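PDB 4IEF: gingipain R2 Pro-Domain from Porphyromonas gingivalis, which is the N-terminal pro-domain of an arginine-specific cysteine protease of family C25 and probably keeps the protease zymogen latent until it is removed. Local coordinates for residues Met81-Val86 and Val171-Thr176; Thr134-Phe139 and Val148-Pro153; Val40-Gly45 and Asp95-Pro100. All blocks are in the same frame, centred on the assembly; numbering follows the deposited sequence.

Interaction 1. Residues Met81-Val86 and Val171-Thr176; sequences MKVEVV and VAVSET
With CG beside the backbone N (chi1 -55°) and its chain bent again at chi2 and chi3, Met81 folds back over the backbone of Ser174 and Glu175. Met81 SD lies 3.7 Å from Glu175 CA, and Met81 CE comes within 3.5 Å of the carbonyl carbon of Ser174, a turn that a flexible, unbranched thioether makes easily. The extended Lys82 chain runs past Ser174 and Thr176, its CG 3.7 Å from Thr176 CG2, and its NZ forms a salt bridge 3.4 Å long with OE2 of Glu84, two residues on and on the same face. This is an antiparallel pairing of strands 79-93 and 162-176 in the main sheet of the pro-domain. Two hydrogen-bonded pairs, Lys82 with Ser174 and Glu84 with Ala172, are each closed by two backbone bonds; that from Lys82 N to Ser174 O is 2.8 Å long. The sheet separates residue types: polar residues share the Lys82 face with Ala172, whereas Val83, Val85, Val171 and Val173 lie on the opposite one. There Val83 CG2 reaches Val171 CB at 3.8 Å and also touches Val173 CG2, Val83 packing on Val149 and Leu135 and Val171 on Val149. Thr176 OG1 is hydrogen-bonded to Ala80 O, and the Glu175 carboxylate pairs with Arg79.

Interaction 2. Residues Thr134-Phe139 and Val148-Pro153; sequences TLSDPF and VVNFAP
Asn150 lies across from Thr134 and Ser136 with its amide turned so that both hydroxyl oxygens fall 7° from the amide plane. Asn150 ND2 donates one N-H to Thr134 OG1 at 3.0 Å and the other to Ser136 OG at 3.2 Å, the bonds bending little, with N-H...O angles of 166° and 160°. Two bonds from one nitrogen fix the rotation of the amide, a task suited to asparagine, whose short side chain keeps NH2 close to the strand. The OD1 end faces another protein chain: a basic side chain there is hydrogen-bonded to Asn150 OD1, and Ser136 OG is likewise hydrogen-bonded to a basic side chain of that chain. Ser70 OG is a further partner of OD1. On the other face Leu135 CD2 rests 4.0 Å from Val149 CB, an apolar pair that packs against Val83 of strand 79-93. Farther along, the Phe139 ring crosses Val148 obliquely, CE2 being 4.0 Å from CG2, and it stacks on an aromatic side chain of the other protein chain. Beyond the bond from Ser136 N to Val148 O (2.8 Å) a water bridges the strands, accepting from Val148 N at 2.7 Å and donating to Asp137 O; direct pairing resumes where Phe139 bonds to Gly146. The arrangement belongs to the antiparallel beta hairpin of strands 133-141 and 144-157, whose Asn150 face contributes to the contact with another protein chain.

Interaction 3. Residues Val40-Gly45 and Asp95-Pro100; sequences VQTSKG and DVLIAP
Val40 to Thr42 end a strand that turns back through a type I beta turn, Thr42 to Gly45, closed by a bond of 3.1 Å from Gly45 N to Thr42 O, while Asp95-Pro100 runs past as an irregular chain. No hydrogen bond joins the two segments, and their CA atoms come no nearer than 7.3 Å, between Val40 and Ala99, so the contact is made by side chains meeting each other and the backbone of the turn. Gly45 has a positive phi (101°), and with its psi of -158° a CB would press on the carbonyl O of Lys44, a conformation that suits glycine. Thr42 fits the turn's start because its hydroxyl donates to Gly45 O over 2.6 Å from OG1, and the same OG1 accepts a weak bond from Lys44 N; Tyr118 OH is another partner.

On the facing segment, Leu97 swings CG anti to its backbone N (chi1 175°), and its CD2 branch lies against the turn, 3.6 Å from Lys44 O and 4.2 Å from Lys44 CB. Val40 CG2 meets the small Ala99 CB at 3.7 Å, a methyl-to-methyl contact. The Lys44 ammonium makes a cation-pi interaction with Tyr118. Strand 45-51, which pairs with strand 36-42, completes the setting: Leu97 and Ala99 form backbone bonds to Gln48, and their side chains touch Ala47 and Val49 respectively, so the loop after strand 79-93 packs along this two-stranded sheet.

Overall arrangement
Of the elements involved, strand 36-42 and its turn come first from the N terminus, then strand 79-93, whose start belongs to interaction 1 and whose following loop returns to the turn in interaction 3, closing a loop from Val40 to Pro100. The hairpin of interaction 2 comes next, and strand 162-176 finally closes interaction 1. Interactions 1 and 3 therefore cross in sequence, interaction 2 lies within the span of interaction 1, and interaction 3 closes before interaction 2 opens. Interactions 1 and 2 share the main antiparallel sheet and touch, as where Val83 CG2 lies 3.8 Å from Val149 CG2. Interaction 3, with its centre about 35 Å from that of interaction 1, ties the small sheet to the long loop on the opposite side of the chain's centre.

Interaction 1. Residues Met81-Val86 and Val171-Thr176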
loop_
_atom_site.group_PDB
_atom_site.type_symbol
_atom_site.label_atom_id
_atom_site.label_comp_id
_atom_site.label_asym_id
_atom_site.label_seq_id
_atom_site.Cartn_x
_atom_site.Cartn_y
_atom_site.Cartn_z
ATOM N N MET A 81 8.121 26.565 -0.769
ATOM C CA MET A 81 9.098 26.290 0.285
ATOM C C MET A 81 10.527 26.326 -0.248
ATOM O O MET A 81 10.753 26.150 -1.452
ATOM C CB MET A 81 8.821 24.925 0.945
ATOM C CG MET A 81 7.402 24.766 1.494
ATOM S SD MET A 81 6.967 25.871 2.860
ATOM C CE MET A 81 7.900 25.161 4.192
ATOM N N LYS A 82 11.484 26.576 0.652
ATOM C CA LYS A 82 12.907 26.575 0.346
ATOM C C LYS A 82 13.636 25.724 1.385
ATOM O O LYS A 82 13.136 25.534 2.502
ATOM C CB LYS A 82 13.503 27.994 0.272
ATOM C CG LYS A 82 13.580 28.749 1.600
ATOM C CD LYS A 82 14.414 30.014 1.482
ATOM C CE LYS A 82 14.407 30.811 2.765
ATOM N NZ LYS A 82 15.413 31.902 2.751
ATOM N N VAL A 83 14.813 25.213 1.010
ATOM C CA VAL A 83 15.631 24.430 1.915
ATOM C C VAL A 83 17.008 25.107 2.020
ATOM O O VAL A 83 17.616 25.458 1.007
ATOM C CB VAL A 83 15.693 22.930 1.533
ATOM C CG1 VAL A 83 16.274 22.707 0.134
ATOM C CG2 VAL A 83 16.439 22.118 2.586
ATOM N N GLU A 84 17.443 25.353 3.260
ATOM C CA GLU A 84 18.729 25.976 3.550
ATOM C C GLU A 84 19.531 25.093 4.467
ATOM O O GLU A 84 19.000 24.613 5.470
ATOM C CB GLU A 84 18.568 27.362 4.201
ATOM C CG GLU A 84 17.629 28.317 3.498
ATOM C CD GLU A 84 17.843 29.764 3.894
ATOM O OE1 GLU A 84 18.554 30.472 3.146
ATOM O OE2 GLU A 84 17.317 30.191 4.949
ATOM N N VAL A 85 20.812 24.893 4.141
ATOM C CA VAL A 85 21.727 24.124 4.977
ATOM C C VAL A 85 22.218 25.089 6.049
ATOM O O VAL A 85 22.950 26.031 5.731
ATOM C CB VAL A 85 22.872 23.476 4.153
ATOM C CG1 VAL A 85 23.939 22.856 5.058
ATOM C CG2 VAL A 85 22.316 22.442 3.184
ATOM N N VAL A 86 21.760 24.902 7.300
ATOM C CA VAL A 86 22.148 25.796 8.398
ATOM C C VAL A 86 23.410 25.269 9.114
ATOM O O VAL A 86 24.121 26.048 9.752
ATOM C CB VAL A 86 20.996 26.100 9.393
ATOM C CG1 VAL A 86 19.907 26.932 8.720
ATOM C CG2 VAL A 86 20.410 24.832 10.010
ATOM N N VAL A 171 19.200 21.017 8.099
ATOM C CA VAL A 171 18.513 21.881 7.143
ATOM C C VAL A 171 17.322 22.596 7.790
ATOM O O VAL A 171 16.683 22.066 8.702
ATOM C CB VAL A 171 18.070 21.145 5.846
ATOM C CG1 VAL A 171 19.271 20.612 5.071
ATOM C CG2 VAL A 171 17.050 20.035 6.120
ATOM N N ALA A 172 17.027 23.795 7.281
ATOM C CA ALA A 172 15.865 24.582 7.658
ATOM C C ALA A 172 14.933 24.659 6.443
ATOM O O ALA A 172 15.330 25.166 5.385
ATOM C CB ALA A 172 16.289 25.975 8.119
ATOM N N VAL A 173 13.738 24.078 6.565
ATOM C CA VAL A 173 12.737 24.095 5.500
ATOM C C VAL A 173 11.702 25.146 5.904
ATOM O O VAL A 173 10.992 24.972 6.898
ATOM C CB VAL A 173 12.133 22.697 5.196
ATOM C CG1 VAL A 173 11.041 22.787 4.127
ATOM C CG2 VAL A 173 13.226 21.711 4.765
ATOM N N SER A 174 11.679 26.268 5.172
ATOM C CA SER A 174 10.815 27.414 5.458
ATOM C C SER A 174 10.116 27.920 4.203
ATOM O O SER A 174 10.551 27.612 3.090
ATOM C CB SER A 174 11.642 28.541 6.074
ATOM O OG SER A 174 12.719 28.903 5.227
ATOM N N GLU A 175 9.042 28.709 4.381
ATOM C CA GLU A 175 8.282 29.280 3.263
ATOM C C GLU A 175 8.945 30.546 2.735
ATOM O O GLU A 175 9.666 31.219 3.469
ATOM C CB GLU A 175 6.811 29.549 3.637
ATOM C CG GLU A 175 6.583 30.226 4.969
ATOM C CD GLU A 175 5.159 30.694 5.188
ATOM O OE1 GLU A 175 4.284 29.873 5.554
ATOM O OE2 GLU A 175 4.929 31.910 5.018
ATOM N N THR A 176 8.726 30.835 1.442
ATOM C CA THR A 176 9.251 32.021 0.757
ATOM C C THR A 176 8.111 33.018 0.518
ATOM O O THR A 176 6.976 32.751 0.910
ATOM C CB THR A 176 9.932 31.630 -0.574
ATOM O OG1 THR A 176 8.976 31.043 -1.456
ATOM C CG2 THR A 176 11.098 30.699 -0.386
#

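Interaction 2. Residues Thr134-Phe139 and Val148-Pro153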
loop_
_atom_site.group_PDB
_atom_site.type_symbol
_atom_site.label_atom_id
_atom_site.label_comp_id
_atom_site.label_asym_id
_atom_site.label_seq_id
_atom_site.Cartn_x
_atom_site.Cartn_y
_atom_site.Cartn_z
ATOM N N THR A 134 18.065 19.117 -1.150
ATOM C CA THR A 134 17.065 19.538 -2.139
ATOM C C THR A 134 15.636 19.265 -1.639
ATOM O O THR A 134 15.443 18.552 -0.649
ATOM C CB THR A 134 17.264 18.822 -3.494
ATOM O OG1 THR A 134 16.989 17.422 -3.343
ATOM C CG2 THR A 134 18.638 19.087 -4.140
ATOM N N LEU A 135 14.646 19.809 -2.355
ATOM C CA LEU A 135 13.228 19.570 -2.112
ATOM C C LEU A 135 12.618 18.917 -3.335
ATOM O O LEU A 135 12.928 19.316 -4.462
ATOM C CB LEU A 135 12.462 20.868 -1.780
ATOM C CG LEU A 135 12.664 21.486 -0.393
ATOM C CD1 LEU A 135 12.085 22.869 -0.348
ATOM C CD2 LEU A 135 12.030 20.643 0.705
ATOM N N SER A 136 11.753 17.914 -3.122
ATOM C CA SER A 136 11.020 17.280 -4.211
ATOM C C SER A 136 9.747 18.111 -4.466
ATOM O O SER A 136 9.458 19.016 -3.684
ATOM C CB SER A 136 10.707 15.822 -3.883
ATOM O OG SER A 136 11.880 15.028 -3.974
ATOM N N ASP A 137 9.014 17.841 -5.563
ATOM C CA ASP A 137 7.800 18.579 -5.922
ATOM C C ASP A 137 6.725 18.481 -4.828
ATOM O O ASP A 137 6.508 17.391 -4.299
ATOM C CB ASP A 137 7.236 18.073 -7.261
ATOM C CG ASP A 137 8.067 18.454 -8.474
ATOM O OD1 ASP A 137 8.772 19.483 -8.414
ATOM O OD2 ASP A 137 7.976 17.753 -9.496
ATOM N N PRO A 138 6.063 19.605 -4.459
ATOM C CA PRO A 138 5.039 19.537 -3.394
ATOM C C PRO A 138 3.820 18.712 -3.791
ATOM O O PRO A 138 3.445 18.660 -4.965
ATOM C CB PRO A 138 4.654 20.998 -3.161
ATOM C CG PRO A 138 5.039 21.699 -4.419
ATOM C CD PRO A 138 6.224 20.981 -4.974
ATOM N N PHE A 139 3.217 18.052 -2.799
ATOM C CA PHE A 139 2.056 17.196 -3.011
ATOM C C PHE A 139 0.959 17.516 -2.008
ATOM O O PHE A 139 1.222 18.148 -0.987
ATOM C CB PHE A 139 2.466 15.710 -2.904
ATOM C CG PHE A 139 2.993 15.257 -1.560
ATOM C CD1 PHE A 139 2.134 14.745 -0.596
ATOM C CD2 PHE A 139 4.358 15.286 -1.280
ATOM C CE1 PHE A 139 2.626 14.302 0.638
ATOM C CE2 PHE A 139 4.848 14.844 -0.044
ATOM C CZ PHE A 139 3.980 14.357 0.907
ATOM N N VAL A 148 8.876 16.648 0.259
ATOM C CA VAL A 148 9.972 15.773 0.669
ATOM C C VAL A 148 11.304 16.525 0.605
ATOM O O VAL A 148 11.625 17.135 -0.418
ATOM C CB VAL A 148 10.007 14.467 -0.169
ATOM C CG1 VAL A 148 11.203 13.589 0.208
ATOM C CG2 VAL A 148 8.701 13.687 -0.022
ATOM N N VAL A 149 12.069 16.476 1.712
ATOM C CA VAL A 149 13.412 17.046 1.794
ATOM C C VAL A 149 14.421 15.889 1.558
ATOM O O VAL A 149 14.272 14.809 2.133
ATOM C CB VAL A 149 13.687 17.867 3.099
ATOM C CG1 VAL A 149 13.591 17.017 4.368
ATOM C CG2 VAL A 149 15.028 18.597 3.025
ATOM N N ASN A 150 15.401 16.106 0.671
ATOM C CA ASN A 150 16.422 15.104 0.348
ATOM C C ASN A 150 17.810 15.545 0.801
ATOM O O ASN A 150 18.260 16.646 0.472
ATOM C CB ASN A 150 16.450 14.815 -1.160
ATOM C CG ASN A 150 15.075 14.719 -1.765
ATOM O OD1 ASN A 150 14.290 13.829 -1.422
ATOM N ND2 ASN A 150 14.722 15.686 -2.601
ATOM N N PHE A 151 18.487 14.666 1.540
ATOM C CA PHE A 151 19.866 14.874 1.969
ATOM C C PHE A 151 20.773 14.104 1.042
ATOM O O PHE A 151 20.519 12.921 0.821
ATOM C CB PHE A 151 20.077 14.399 3.415
ATOM C CG PHE A 151 19.295 15.137 4.469
ATOM C CD1 PHE A 151 18.080 14.641 4.930
ATOM C CD2 PHE A 151 19.787 16.315 5.025
ATOM C CE1 PHE A 151 17.369 15.311 5.932
ATOM C CE2 PHE A 151 19.079 16.981 6.022
ATOM C CZ PHE A 151 17.875 16.475 6.470
ATOM N N ALA A 152 21.796 14.756 0.474
ATOM C CA ALA A 152 22.787 14.107 -0.388
ATOM C C ALA A 152 24.145 14.193 0.346
ATOM O O ALA A 152 24.911 15.137 0.133
ATOM C CB ALA A 152 22.822 14.762 -1.767
ATOM N N PRO A 153 24.410 13.261 1.299
ATOM C CA PRO A 153 25.632 13.367 2.113
ATOM C C PRO A 153 26.893 12.794 1.466
ATOM O O PRO A 153 27.950 12.773 2.107
ATOM C CB PRO A 153 25.270 12.574 3.365
ATOM C CG PRO A 153 24.354 11.513 2.869
ATOM C CD PRO A 153 23.595 12.097 1.717
HETATM O O HOH W 1 7.948 15.890 -2.135
#

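Interaction 3. Residues Val40-Gly45 and Asp95-Pro100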
loop_
_atom_site.group_PDB
_atom_site.type_symbol
_atom_site.label_atom_id
_atom_site.label_comp_id
_atom_site.label_asym_id
_atom_site.label_seq_id
_atom_site.Cartn_x
_atom_site.Cartn_y
_atom_site.Cartn_z
ATOM N N VAL A 40 32.768 -3.655 -6.498
ATOM C CA VAL A 40 32.156 -4.212 -7.707
ATOM C C VAL A 40 33.163 -4.153 -8.875
ATOM O O VAL A 40 34.031 -3.280 -8.914
ATOM C CB VAL A 40 30.797 -3.550 -8.092
ATOM C CG1 VAL A 40 29.711 -3.830 -7.059
ATOM C CG2 VAL A 40 30.937 -2.055 -8.336
ATOM N N GLN A 41 32.985 -5.064 -9.835
ATOM C CA GLN A 41 33.795 -5.195 -11.037
ATOM C C GLN A 41 33.391 -4.173 -12.087
ATOM O O GLN A 41 32.231 -4.144 -12.503
ATOM C CB GLN A 41 33.659 -6.619 -11.616
ATOM C CG GLN A 41 34.706 -6.953 -12.678
ATOM C CD GLN A 41 34.780 -8.426 -12.977
ATOM O OE1 GLN A 41 33.779 -9.084 -13.287
ATOM N NE2 GLN A 41 35.983 -8.972 -12.923
ATOM N N THR A 42 34.348 -3.340 -12.526
ATOM C CA THR A 42 34.058 -2.376 -13.590
ATOM C C THR A 42 35.213 -2.355 -14.601
ATOM O O THR A 42 36.279 -2.908 -14.330
ATOM C CB THR A 42 33.746 -0.957 -13.048
ATOM O OG1 THR A 42 34.947 -0.269 -12.710
ATOM C CG2 THR A 42 32.772 -0.943 -11.879
ATOM N N SER A 43 35.000 -1.683 -15.747
ATOM C CA SER A 43 35.993 -1.495 -16.811
ATOM C C SER A 43 37.205 -0.695 -16.322
ATOM O O SER A 43 38.297 -0.867 -16.862
ATOM C CB SER A 43 35.360 -0.788 -18.006
ATOM O OG SER A 43 34.791 0.458 -17.633
ATOM N N LYS A 44 37.015 0.173 -15.304
ATOM C CA LYS A 44 38.076 0.997 -14.709
ATOM C C LYS A 44 38.679 0.323 -13.453
ATOM O O LYS A 44 39.431 0.957 -12.716
ATOM C CB LYS A 44 37.538 2.401 -14.364
ATOM C CG LYS A 44 37.219 3.267 -15.575
ATOM C CD LYS A 44 36.678 4.630 -15.155
ATOM C CE LYS A 44 36.194 5.453 -16.327
ATOM N NZ LYS A 44 37.310 5.958 -17.177
ATOM N N GLY A 45 38.361 -0.954 -13.246
ATOM C CA GLY A 45 38.825 -1.736 -12.105
ATOM C C GLY A 45 37.769 -1.868 -11.028
ATOM O O GLY A 45 36.576 -1.717 -11.304
ATOM N N ASP A 95 41.438 9.171 -3.399
ATOM C CA ASP A 95 41.730 8.104 -4.369
ATOM C C ASP A 95 40.677 6.980 -4.280
ATOM O O ASP A 95 41.000 5.792 -4.202
ATOM C CB ASP A 95 43.167 7.565 -4.212
ATOM C CG ASP A 95 43.697 6.833 -5.434
ATOM O OD1 ASP A 95 43.573 7.378 -6.560
ATOM O OD2 ASP A 95 44.257 5.728 -5.264
ATOM N N VAL A 96 39.408 7.387 -4.296
ATOM C CA VAL A 96 38.264 6.490 -4.228
ATOM C C VAL A 96 37.638 6.407 -5.609
ATOM O O VAL A 96 37.434 7.436 -6.256
ATOM C CB VAL A 96 37.227 6.956 -3.160
ATOM C CG1 VAL A 96 36.054 5.987 -3.055
ATOM C CG2 VAL A 96 37.881 7.141 -1.799
ATOM N N LEU A 97 37.341 5.189 -6.061
ATOM C CA LEU A 97 36.636 4.995 -7.318
ATOM C C LEU A 97 35.208 4.594 -6.973
ATOM O O LEU A 97 34.992 3.497 -6.454
ATOM C CB LEU A 97 37.337 3.962 -8.229
ATOM C CG LEU A 97 36.615 3.579 -9.536
ATOM C CD1 LEU A 97 36.538 4.752 -10.506
ATOM C CD2 LEU A 97 37.288 2.396 -10.201
ATOM N N ILE A 98 34.252 5.522 -7.164
ATOM C CA ILE A 98 32.830 5.282 -6.902
ATOM C C ILE A 98 32.228 4.683 -8.164
ATOM O O ILE A 98 32.470 5.194 -9.263
ATOM C CB ILE A 98 32.083 6.564 -6.428
ATOM C CG1 ILE A 98 32.597 7.054 -5.046
ATOM C CG2 ILE A 98 30.540 6.412 -6.445
ATOM C CD1 ILE A 98 32.339 6.141 -3.797
ATOM N N ALA A 99 31.460 3.584 -8.001
ATOM C CA ALA A 99 30.801 2.866 -9.088
ATOM C C ALA A 99 29.745 3.731 -9.795
ATOM O O ALA A 99 29.053 4.507 -9.132
ATOM C CB ALA A 99 30.160 1.599 -8.553
ATOM N N PRO A 100 29.601 3.606 -11.138
ATOM C CA PRO A 100 28.582 4.398 -11.836
ATOM C C PRO A 100 27.200 3.760 -11.701
ATOM O O PRO A 100 27.079 2.537 -11.593
ATOM C CB PRO A 100 29.078 4.399 -13.282
ATOM C CG PRO A 100 29.810 3.116 -13.419
ATOM C CD PRO A 100 30.329 2.721 -12.071
#